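Side-chain contacts in TbiB1 (Thermobaculum terrenum, PDB 5V1V), which binds the leader peptide of a lasso-peptide precursor, probably serving as the PqqD-like recognition element of this RiPP biosynthetic pathway: residues Arg48-Glu51 / Ile52-Ile56; Val62-Pro65 / Thr66-Asp70; Asn80-Leu83 / Leu84-Tyr87; Arg38-Ser41 / Leu42-Gly46. One frame throughout, in Å; residues are numbered along the deposited sequence. Where two conformers were deposited one is given.

Interaction 1: residues Arg48-Glu51 / Ile52-Ile56; sequences RPEE and IVDAI. With ZN (zinc ion), chain F.
Glu50 and Asp54, one helical turn apart, reach the same zinc ion from the outer face of helix 49-59. Asp54 is the shorter arm. Its CB sits 3.5 Å from Glu50 O, the carbonyl that also accepts the Asp54 N hydrogen bond. With CG anti to the carbonyl carbon and beside the backbone N (chi1 -69°), the side chain leans back toward the preceding turn, and CG comes within 3.3 Å of Glu50 O. At the tip the two oxygens part company: OD2 binds the zinc ion at 2.0 Å, while OD1 accepts a weak hydrogen bond from the metal-bound water and makes a salt bridge with Arg64 at the start of the next helix.

Glu50 is modelled in two conformers. In the one described, a bend at chi2 (68°) carries the longer chain forward along the helix toward Asp54, and its OE2 also lies 2.0 Å from the zinc ion. The two carboxylate planes stand almost perpendicular (88°). Their metal-bound oxygens, Glu50 OE2 and Asp54 OD2, approach to 3.3 Å; the zinc ion and Arg64, which is salt-bridged to the Glu50 carboxylate too, probably offset the repulsion. Ile52 turns toward helices 34-44 and 64-80, and Val53 packs on Leu71 and on Arg64.

Arg48 is the N-cap, but its side chain cannot accept a bond from the first turn. Glu51 answers in the other direction, its OE2 taking the Arg48 N hydrogen at 2.9 Å. That supplies one half of a capping box, set beside a zinc site made by two carboxylates at positions i and i+4 of a helix.

Interaction 2: residues Val62-Pro65 / Thr66-Asp70; sequences VDRP and TVERD
Val62 and Val67 close a hydrophobic staple over the start of helix 64-80, the residue before the N-cap packing on one in the first turn. The fit is tight: Val62 CG1 presses to 3.4 Å from Val67 CG2, the two side chains crossing near a right angle. Val62 CG2 also touches Thr66 CG2. Aromatic packing from the bound leader peptide reaches Val62 and Thr66, and Val67 leans on Ile56 of helix 49-59, so the branched apolar valines suit their places.

Asp63 is the N-cap. Its CG lies between the backbone N and the carbonyl carbon (chi1 59°), which swings the carboxylate over the exposed N-H groups. Thr66 N donates to Asp63 OD2 at 3.1 Å, arriving from well above the carboxylate plane, while Thr66 OG1 donates to Asp63 OD1 at 2.8 Å on the syn side. Aspartate is short enough to reach both groups, and its charge should complement the helix dipole. Pro65 fits the first turn, where its missing N-H costs nothing.

The outer side is looser and wetter. Arg64 is committed mainly to Asp54 and Glu50 of the preceding helix. Toward Glu68 it makes only a long salt bridge, its NE 4.0 Å from Glu68 OE2, supplemented by a water that joins Arg64 NH2 to the same oxygen. Arg69 folds back at chi3 (-58°), laying one guanidinium face over Pro65 O. Its NH2 reaches Asp63 through a water at the guanidinium edge, 2.8 Å from both Arg69 NH2 and Asp63 OD2.

Interaction 3: residues Asn80-Leu83 / Leu84-Tyr87; sequences NKEL and LEGY. With ZN (zinc ion), chain G.
Glu82 and Glu85 share a zinc ion although Glu82 occupies a left-handed backbone position (phi 63°), a place more often given to glycine. It is the C-prime residue of the Schellman motif that ends helix 64-80, in which Leu83 N bonds back to Leu78 O. The motif turns the chain out of the helix and into strand 84-85, which pairs antiparallel with strand 5-6.

The side chain of Glu82 starts away from the strand, but a bend at chi2 (-54°) returns its carboxylate to the metal. There OE1 binds the zinc ion at 1.9 Å. Glu85 bends at chi2 as well and approaches across it at about a right angle: its OE1 binds the zinc ion at 2.1 Å, while its OE2 stays at a long 2.7 Å, at most a weak second contact. Two waters add to the coordination. Glu82 OE1 and Glu85 OE2 come within 3.2 Å of each other as two acceptors, a closeness the cation between the carboxylates probably makes tolerable.

The two leucines between the acids are buried. Leu83 packs against Phe30 and Leu78, and an apolar side chain of the bound leader peptide packs on it, so leucine suits the inner side as glutamate suits the outer one. Waters tie backbone carbonyls to the carboxylates and to the metal. One water donates to both Glu82 O and Glu85 OE2; another, bound to the zinc ion, donates to Leu84 O at 2.7 Å.

Interaction 4: residues Arg38-Ser41 / Leu42-Gly46; sequences RIWS and LLEEG. With ZN (zinc ion), chain E.
Trp40 carries CG anti to its amide nitrogen (chi1 -174°), whereas Glu44 places CG on the far side from its carbonyl carbon (chi1 -71°) and then runs extended. The two therefore meet one turn apart on helix 34-44, whose end is a Schellman motif with Gly46 at positive phi. The two side chains cross at about a right angle, the carboxylate plane tilted 50° from the indole, with Glu44 CD 3.5 Å from Trp40 CD1. Ser12 OG ties the pair together from outside, accepting a hydrogen bond from Trp40 NE1 and making a weak one with Glu44 OE2. Glu44 OE1 binds the zinc ion at 1.9 Å, beside a water and His14. The indole is buried against Leu78 and Ile6.

Round the helix, Ile39 and Leu43 make an apolar pair, side by side with Ile39 CG2 4.2 Å from Leu43 CD1, facing the helices 49-59 and 64-80. Arg38 bends at chi2 and drapes its guanidinium over Leu42, its NH2 3.7 Å from Leu42 CD2. Its NE makes a salt bridge to Glu59, so the long arginine joins apolar cover to a charged tip. At the helix end Gly46 N donates to Leu43 O at 2.9 Å.

How the interactions relate
From the N terminus the order is interaction 4, 1, 2 and 3. All four are local and run in series, so none encloses a long loop and none nests in or crosses another. Interaction 4 finishes helix 34-44, and interactions 1 and 2 open helices 49-59 and 64-80. Interaction 3 leads from helix 64-80 into strand 84-85. Ile52 CD1 of interaction 1 lies 3.6 Å from Leu43 CD2 of interaction 4, joining the first two helices. Ile56 CG2 meets Val67 CG2 at 3.8 Å, linking interactions 1 and 2. Leu83 O of interaction 3 approaches Trp40 CH2 of interaction 4 at 3.8 Å, bringing the turn before strand 84-85 against helix 34-44.

Interaction 1: residues Arg48-Glu51 / Ile52-Ile56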
loop_
_atom_site.group_PDB
_atom_site.type_symbol
_atom_site.label_atom_id
_atom_site.label_comp_id
_atom_site.label_asym_id
_atom_site.label_seq_id
_atom_site.Cartn_x
_atom_site.Cartn_y
_atom_site.Cartn_z
ATOM N N ARG A 48 6.440 -2.447 -10.052
ATOM C CA ARG A 48 5.184 -2.457 -10.815
ATOM C C ARG A 48 4.218 -3.485 -10.228
ATOM O O ARG A 48 4.660 -4.399 -9.527
ATOM C CB ARG A 48 5.474 -2.813 -12.272
ATOM C CG ARG A 48 6.434 -1.854 -12.952
ATOM C CD ARG A 48 6.909 -2.386 -14.293
ATOM N NE ARG A 48 5.845 -2.444 -15.294
ATOM C CZ ARG A 48 5.378 -1.398 -15.972
ATOM N NH1 ARG A 48 5.866 -0.182 -15.763
ATOM N NH2 ARG A 48 4.406 -1.568 -16.860
ATOM N N PRO A 49 2.905 -3.358 -10.518
ATOM C CA PRO A 49 1.957 -4.345 -10.010
ATOM C C PRO A 49 2.372 -5.808 -10.206
ATOM O O PRO A 49 2.262 -6.562 -9.250
ATOM C CB PRO A 49 0.663 -4.002 -10.753
ATOM C CG PRO A 49 0.739 -2.517 -10.880
ATOM C CD PRO A 49 2.202 -2.215 -11.135
ATOM N N GLU A 50 2.854 -6.197 -11.391
ATOM C CA GLU A 50 3.323 -7.579 -11.635
ATOM C C GLU A 50 4.396 -7.981 -10.637
ATOM O O GLU A 50 4.371 -9.086 -10.089
ATOM C CB GLU A 50 3.869 -7.761 -13.064
ATOM C CG GLU A 50 4.502 -9.128 -13.340
ATOM C CD GLU A 50 3.484 -10.253 -13.335
ATOM O OE1 GLU A 50 2.280 -9.960 -13.466
ATOM O OE2 GLU A 50 3.881 -11.438 -13.206
ATOM N N GLU A 51 5.357 -7.083 -10.420
ATOM C CA GLU A 51 6.463 -7.324 -9.490
ATOM C C GLU A 51 5.956 -7.464 -8.061
ATOM O O GLU A 51 6.462 -8.280 -7.297
ATOM C CB GLU A 51 7.484 -6.188 -9.537
ATOM C CG GLU A 51 8.161 -6.025 -10.878
ATOM C CD GLU A 51 9.227 -4.960 -10.856
ATOM O OE1 GLU A 51 10.419 -5.324 -10.828
ATOM O OE2 GLU A 51 8.866 -3.763 -10.854
ATOM N N ILE A 52 4.957 -6.660 -7.701
ATOM C CA ILE A 52 4.397 -6.718 -6.360
ATOM C C ILE A 52 3.665 -8.049 -6.164
ATOM O O ILE A 52 3.851 -8.713 -5.154
ATOM C CB ILE A 52 3.460 -5.523 -6.077
ATOM C CG1 ILE A 52 4.260 -4.210 -6.112
ATOM C CG2 ILE A 52 2.743 -5.711 -4.744
ATOM C CD1 ILE A 52 3.407 -2.961 -6.067
ATOM N N VAL A 53 2.854 -8.447 -7.141
ATOM C CA VAL A 53 2.193 -9.749 -7.088
ATOM C C VAL A 53 3.239 -10.853 -6.882
ATOM O O VAL A 53 3.089 -11.705 -6.009
ATOM C CB VAL A 53 1.340 -10.014 -8.353
ATOM C CG1 VAL A 53 0.837 -11.454 -8.376
ATOM C CG2 VAL A 53 0.169 -9.037 -8.433
ATOM N N ASP A 54 4.303 -10.826 -7.679
ATOM C CA ASP A 54 5.306 -11.877 -7.611
ATOM C C ASP A 54 5.997 -11.884 -6.254
ATOM O O ASP A 54 6.254 -12.953 -5.709
ATOM C CB ASP A 54 6.301 -11.743 -8.756
ATOM C CG ASP A 54 5.682 -12.066 -10.093
ATOM O OD1 ASP A 54 4.507 -12.496 -10.135
ATOM O OD2 ASP A 54 6.373 -11.881 -11.118
ATOM N N ALA A 55 6.279 -10.704 -5.699
ATOM C CA ALA A 55 6.928 -10.607 -4.394
ATOM C C ALA A 55 6.049 -11.163 -3.282
ATOM O O ALA A 55 6.518 -11.951 -2.456
ATOM C CB ALA A 55 7.328 -9.171 -4.100
ATOM N N ILE A 56 4.773 -10.783 -3.278
ATOM C CA ILE A 56 3.849 -11.279 -2.263
ATOM C C ILE A 56 3.671 -12.799 -2.389
ATOM O O ILE A 56 3.643 -13.499 -1.383
ATOM C CB ILE A 56 2.500 -10.519 -2.285
ATOM C CG1 ILE A 56 2.711 -9.015 -2.014
ATOM C CG2 ILE A 56 1.535 -11.105 -1.266
ATOM C CD1 ILE A 56 3.464 -8.682 -0.732
HETATM ZN ZN ZN F . 5.593 -12.327 -12.862
HETATM O O HOH W 1 5.008 -14.260 -12.519
#

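Interaction 2: residues Val62-Pro65 / Thr66-Asp70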
loop_
_atom_site.group_PDB
_atom_site.type_symbol
_atom_site.label_atom_id
_atom_site.label_comp_id
_atom_site.label_asym_id
_atom_site.label_seq_id
_atom_site.Cartn_x
_atom_site.Cartn_y
_atom_site.Cartn_z
ATOM N N VAL A 62 0.167 -17.909 0.091
ATOM C CA VAL A 62 -1.028 -17.402 -0.577
ATOM C C VAL A 62 -0.962 -17.726 -2.062
ATOM O O VAL A 62 0.120 -17.777 -2.638
ATOM C CB VAL A 62 -1.188 -15.876 -0.344
ATOM C CG1 VAL A 62 -0.025 -15.092 -0.942
ATOM C CG2 VAL A 62 -2.527 -15.377 -0.859
ATOM N N ASP A 63 -2.130 -17.927 -2.666
ATOM C CA ASP A 63 -2.248 -18.190 -4.094
ATOM C C ASP A 63 -2.266 -16.880 -4.881
ATOM O O ASP A 63 -2.729 -15.851 -4.380
ATOM C CB ASP A 63 -3.521 -18.995 -4.376
ATOM C CG ASP A 63 -4.785 -18.278 -3.913
ATOM O OD1 ASP A 63 -4.992 -18.148 -2.686
ATOM O OD2 ASP A 63 -5.569 -17.842 -4.781
ATOM N N ARG A 64 -1.772 -16.924 -6.117
ATOM C CA ARG A 64 -1.723 -15.756 -6.991
ATOM C C ARG A 64 -3.082 -15.062 -7.220
ATOM O O ARG A 64 -3.144 -13.839 -7.147
ATOM C CB ARG A 64 -1.029 -16.093 -8.319
ATOM C CG ARG A 64 -0.864 -14.923 -9.270
ATOM C CD ARG A 64 -0.189 -15.362 -10.562
ATOM N NE ARG A 64 0.310 -14.208 -11.300
ATOM C CZ ARG A 64 1.524 -13.685 -11.142
ATOM N NH1 ARG A 64 2.387 -14.213 -10.277
ATOM N NH2 ARG A 64 1.881 -12.631 -11.856
ATOM N N PRO A 65 -4.173 -15.826 -7.465
ATOM C CA PRO A 65 -5.468 -15.152 -7.653
ATOM C C PRO A 65 -5.894 -14.283 -6.470
ATOM O O PRO A 65 -6.435 -13.190 -6.672
ATOM C CB PRO A 65 -6.436 -16.323 -7.863
ATOM C CG PRO A 65 -5.591 -17.364 -8.508
ATOM C CD PRO A 65 -4.267 -17.262 -7.803
ATOM N N THR A 66 -5.640 -14.753 -5.252
ATOM C CA THR A 66 -5.993 -13.995 -4.059
ATOM C C THR A 66 -5.163 -12.724 -3.996
ATOM O O THR A 66 -5.695 -11.646 -3.713
ATOM C CB THR A 66 -5.783 -14.835 -2.787
ATOM O OG1 THR A 66 -6.728 -15.906 -2.778
ATOM C CG2 THR A 66 -5.981 -13.998 -1.531
ATOM N N VAL A 67 -3.866 -12.847 -4.276
ATOM C CA VAL A 67 -2.988 -11.677 -4.259
ATOM C C VAL A 67 -3.444 -10.643 -5.291
ATOM O O VAL A 67 -3.509 -9.455 -4.993
ATOM C CB VAL A 67 -1.513 -12.045 -4.509
ATOM C CG1 VAL A 67 -0.655 -10.790 -4.558
ATOM C CG2 VAL A 67 -1.014 -12.986 -3.427
ATOM N N GLU A 68 -3.774 -11.095 -6.498
ATOM C CA GLU A 68 -4.215 -10.190 -7.558
ATOM C C GLU A 68 -5.493 -9.441 -7.180
ATOM O O GLU A 68 -5.571 -8.223 -7.320
ATOM C CB GLU A 68 -4.429 -10.943 -8.870
ATOM C CG GLU A 68 -3.155 -11.452 -9.534
ATOM C CD GLU A 68 -3.447 -12.316 -10.751
ATOM O OE1 GLU A 68 -4.203 -13.307 -10.622
ATOM O OE2 GLU A 68 -2.927 -12.006 -11.840
ATOM N N ARG A 69 -6.484 -10.174 -6.689
ATOM C CA ARG A 69 -7.759 -9.578 -6.285
ATOM C C ARG A 69 -7.557 -8.581 -5.147
ATOM O O ARG A 69 -8.075 -7.459 -5.188
ATOM C CB ARG A 69 -8.750 -10.666 -5.873
ATOM C CG ARG A 69 -9.288 -11.501 -7.031
ATOM C CD ARG A 69 -10.363 -12.475 -6.565
ATOM N NE ARG A 69 -9.874 -13.388 -5.529
ATOM C CZ ARG A 69 -9.650 -14.690 -5.691
ATOM N NH1 ARG A 69 -9.885 -15.286 -6.854
ATOM N NH2 ARG A 69 -9.193 -15.403 -4.670
ATOM N N ASP A 70 -6.780 -8.979 -4.142
ATOM C CA ASP A 70 -6.564 -8.120 -2.983
ATOM C C ASP A 70 -5.737 -6.893 -3.330
ATOM O O ASP A 70 -6.004 -5.792 -2.825
ATOM C CB ASP A 70 -5.877 -8.886 -1.854
ATOM C CG ASP A 70 -6.789 -9.900 -1.183
ATOM O OD1 ASP A 70 -7.996 -9.966 -1.507
ATOM O OD2 ASP A 70 -6.287 -10.637 -0.312
HETATM O O HOH W 2 -8.311 -18.094 -4.845
HETATM O O HOH W 3 -0.309 -11.762 -13.110
#

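Interaction 3: residues Asn80-Leu83 / Leu84-Tyr87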
loop_
_atom_site.group_PDB
_atom_site.type_symbol
_atom_site.label_atom_id
_atom_site.label_comp_id
_atom_site.label_asym_id
_atom_site.label_seq_id
_atom_site.Cartn_x
_atom_site.Cartn_y
_atom_site.Cartn_z
ATOM N N ASN A 80 -7.881 6.230 -4.184
ATOM C CA ASN A 80 -9.058 6.977 -3.755
ATOM C C ASN A 80 -8.725 8.032 -2.699
ATOM O O ASN A 80 -9.399 9.061 -2.608
ATOM C CB ASN A 80 -10.126 6.014 -3.230
ATOM C CG ASN A 80 -11.332 6.738 -2.668
ATOM O OD1 ASN A 80 -12.062 7.401 -3.398
ATOM N ND2 ASN A 80 -11.519 6.647 -1.356
ATOM N N LYS A 81 -7.695 7.767 -1.897
ATOM C CA LYS A 81 -7.275 8.684 -0.840
ATOM C C LYS A 81 -6.102 9.569 -1.279
ATOM O O LYS A 81 -5.481 10.241 -0.461
ATOM C CB LYS A 81 -6.939 7.907 0.440
ATOM C CG LYS A 81 -8.159 7.295 1.121
ATOM C CD LYS A 81 -9.140 8.365 1.571
ATOM C CE LYS A 81 -10.483 7.763 1.946
ATOM N NZ LYS A 81 -11.348 8.774 2.612
ATOM N N GLU A 82 -5.822 9.567 -2.588
ATOM C CA GLU A 82 -4.765 10.406 -3.183
ATOM C C GLU A 82 -3.372 10.064 -2.654
ATOM O O GLU A 82 -2.460 10.902 -2.622
ATOM C CB GLU A 82 -5.102 11.909 -3.091
ATOM C CG GLU A 82 -6.382 12.273 -3.842
ATOM C CD GLU A 82 -6.373 11.830 -5.302
ATOM O OE1 GLU A 82 -5.360 12.067 -6.003
ATOM O OE2 GLU A 82 -7.378 11.249 -5.767
ATOM N N LEU A 83 -3.208 8.801 -2.271
ATOM C CA LEU A 83 -1.932 8.299 -1.782
ATOM C C LEU A 83 -1.075 7.715 -2.897
ATOM O O LEU A 83 0.147 7.626 -2.754
ATOM C CB LEU A 83 -2.134 7.256 -0.674
ATOM C CG LEU A 83 -2.856 7.750 0.592
ATOM C CD1 LEU A 83 -3.339 6.577 1.430
ATOM C CD2 LEU A 83 -1.950 8.649 1.420
ATOM N N LEU A 84 -1.731 7.330 -3.991
ATOM C CA LEU A 84 -1.119 6.665 -5.138
ATOM C C LEU A 84 -1.624 7.337 -6.387
ATOM O O LEU A 84 -2.842 7.573 -6.520
ATOM C CB LEU A 84 -1.515 5.181 -5.167
ATOM C CG LEU A 84 -1.053 4.321 -6.347
ATOM C CD1 LEU A 84 0.434 4.031 -6.224
ATOM C CD2 LEU A 84 -1.841 3.018 -6.361
ATOM N N GLU A 85 -0.694 7.648 -7.291
ATOM C CA GLU A 85 -1.011 8.301 -8.554
ATOM C C GLU A 85 -0.761 7.397 -9.748
ATOM O O GLU A 85 0.135 6.555 -9.726
ATOM C CB GLU A 85 -0.226 9.612 -8.705
ATOM C CG GLU A 85 -0.447 10.616 -7.579
ATOM C CD GLU A 85 -1.903 11.028 -7.389
ATOM O OE1 GLU A 85 -2.746 10.719 -8.257
ATOM O OE2 GLU A 85 -2.214 11.671 -6.362
ATOM N N GLY A 86 -1.566 7.589 -10.791
ATOM C CA GLY A 86 -1.422 6.850 -12.038
ATOM C C GLY A 86 -2.173 5.536 -12.102
ATOM O O GLY A 86 -2.074 4.825 -13.092
ATOM N N TYR A 87 -2.935 5.202 -11.061
ATOM C CA TYR A 87 -3.611 3.913 -11.035
ATOM C C TYR A 87 -4.681 3.752 -12.126
ATOM O O TYR A 87 -5.477 4.656 -12.372
ATOM C CB TYR A 87 -4.213 3.599 -9.657
ATOM C CG TYR A 87 -4.880 2.248 -9.688
ATOM C CD1 TYR A 87 -4.124 1.084 -9.562
ATOM C CD2 TYR A 87 -6.251 2.128 -9.934
ATOM C CE1 TYR A 87 -4.717 -0.165 -9.638
ATOM C CE2 TYR A 87 -6.850 0.879 -10.020
ATOM C CZ TYR A 87 -6.075 -0.255 -9.866
ATOM O OH TYR A 87 -6.648 -1.495 -9.941
HETATM ZN ZN ZN G . -4.631 11.206 -7.576
HETATM O O HOH W 4 -1.687 13.613 -3.962
HETATM O O HOH W 5 -4.869 9.348 -6.667
HETATM O O HOH W 6 -4.339 12.894 -8.618
#

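Interaction 4: residues Arg38-Ser41 / Leu42-Gly46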
loop_
_atom_site.group_PDB
_atom_site.type_symbol
_atom_site.label_atom_id
_atom_site.label_comp_id
_atom_site.label_asym_id
_atom_site.label_seq_id
_atom_site.Cartn_x
_atom_site.Cartn_y
_atom_site.Cartn_z
ATOM N N ARG A 38 4.054 -4.116 3.483
ATOM C CA ARG A 38 4.989 -4.688 2.526
ATOM C C ARG A 38 4.732 -4.164 1.110
ATOM O O ARG A 38 5.675 -3.792 0.402
ATOM C CB ARG A 38 4.962 -6.219 2.550
ATOM C CG ARG A 38 5.967 -6.859 1.600
ATOM C CD ARG A 38 7.416 -6.644 2.010
ATOM N NE ARG A 38 8.315 -7.269 1.045
ATOM C CZ ARG A 38 9.332 -6.670 0.433
ATOM N NH1 ARG A 38 9.636 -5.403 0.693
ATOM N NH2 ARG A 38 10.067 -7.357 -0.429
ATOM N N ILE A 39 3.464 -4.139 0.704
ATOM C CA ILE A 39 3.094 -3.564 -0.587
ATOM C C ILE A 39 3.551 -2.105 -0.672
ATOM O O ILE A 39 4.123 -1.699 -1.683
ATOM C CB ILE A 39 1.587 -3.705 -0.867
ATOM C CG1 ILE A 39 1.248 -5.187 -1.049
ATOM C CG2 ILE A 39 1.207 -2.893 -2.103
ATOM C CD1 ILE A 39 -0.232 -5.481 -0.922
ATOM N N TRP A 40 3.325 -1.322 0.385
ATOM C CA TRP A 40 3.756 0.067 0.370
ATOM C C TRP A 40 5.266 0.182 0.162
ATOM O O TRP A 40 5.737 0.983 -0.647
ATOM C CB TRP A 40 3.322 0.763 1.651
ATOM C CG TRP A 40 3.604 2.232 1.623
ATOM C CD1 TRP A 40 4.678 2.868 2.182
ATOM C CD2 TRP A 40 2.826 3.250 0.970
ATOM N NE1 TRP A 40 4.612 4.215 1.923
ATOM C CE2 TRP A 40 3.482 4.479 1.196
ATOM C CE3 TRP A 40 1.630 3.248 0.240
ATOM C CZ2 TRP A 40 2.996 5.696 0.710
ATOM C CZ3 TRP A 40 1.142 4.468 -0.247
ATOM C CH2 TRP A 40 1.829 5.673 -0.005
ATOM N N SER A 41 6.023 -0.650 0.870
ATOM C CA SER A 41 7.475 -0.638 0.729
ATOM C C SER A 41 7.920 -0.941 -0.703
ATOM O O SER A 41 8.863 -0.326 -1.217
ATOM C CB SER A 41 8.123 -1.606 1.713
ATOM O OG SER A 41 7.911 -1.177 3.044
ATOM N N LEU A 42 7.226 -1.871 -1.353
ATOM C CA LEU A 42 7.512 -2.199 -2.748
ATOM C C LEU A 42 7.143 -1.046 -3.688
ATOM O O LEU A 42 7.870 -0.755 -4.636
ATOM C CB LEU A 42 6.798 -3.494 -3.152
ATOM C CG LEU A 42 7.323 -4.762 -2.463
ATOM C CD1 LEU A 42 6.266 -5.857 -2.417
ATOM C CD2 LEU A 42 8.593 -5.261 -3.134
ATOM N N LEU A 43 6.013 -0.384 -3.420
ATOM C CA LEU A 43 5.652 0.820 -4.176
ATOM C C LEU A 43 6.715 1.913 -4.015
ATOM O O LEU A 43 7.060 2.606 -4.976
ATOM C CB LEU A 43 4.282 1.351 -3.757
ATOM C CG LEU A 43 3.076 0.514 -4.177
ATOM C CD1 LEU A 43 1.857 0.997 -3.408
ATOM C CD2 LEU A 43 2.829 0.560 -5.678
ATOM N N GLU A 44 7.234 2.068 -2.800
ATOM C CA GLU A 44 8.302 3.035 -2.542
ATOM C C GLU A 44 9.530 2.790 -3.416
ATOM O O GLU A 44 10.222 3.738 -3.799
ATOM C CB GLU A 44 8.685 3.036 -1.062
ATOM C CG GLU A 44 7.618 3.642 -0.172
ATOM C CD GLU A 44 7.973 3.618 1.298
ATOM O OE1 GLU A 44 8.336 2.544 1.815
ATOM O OE2 GLU A 44 7.859 4.673 1.948
ATOM N N GLU A 45 9.774 1.520 -3.732
ATOM C CA GLU A 45 10.896 1.103 -4.582
ATOM C C GLU A 45 10.587 1.216 -6.078
ATOM O O GLU A 45 11.445 0.921 -6.920
ATOM C CB GLU A 45 11.309 -0.339 -4.256
ATOM C CG GLU A 45 11.893 -0.532 -2.866
ATOM C CD GLU A 45 11.828 -1.974 -2.399
ATOM O OE1 GLU A 45 11.493 -2.864 -3.209
ATOM O OE2 GLU A 45 12.108 -2.221 -1.210
ATOM N N GLY A 46 9.363 1.618 -6.411
ATOM C CA GLY A 46 8.955 1.736 -7.806
ATOM C C GLY A 46 8.628 0.408 -8.463
ATOM O O GLY A 46 8.668 0.293 -9.690
HETATM ZN ZN ZN E . 9.401 2.745 3.433
HETATM O O HOH W 7 10.576 1.261 2.970
#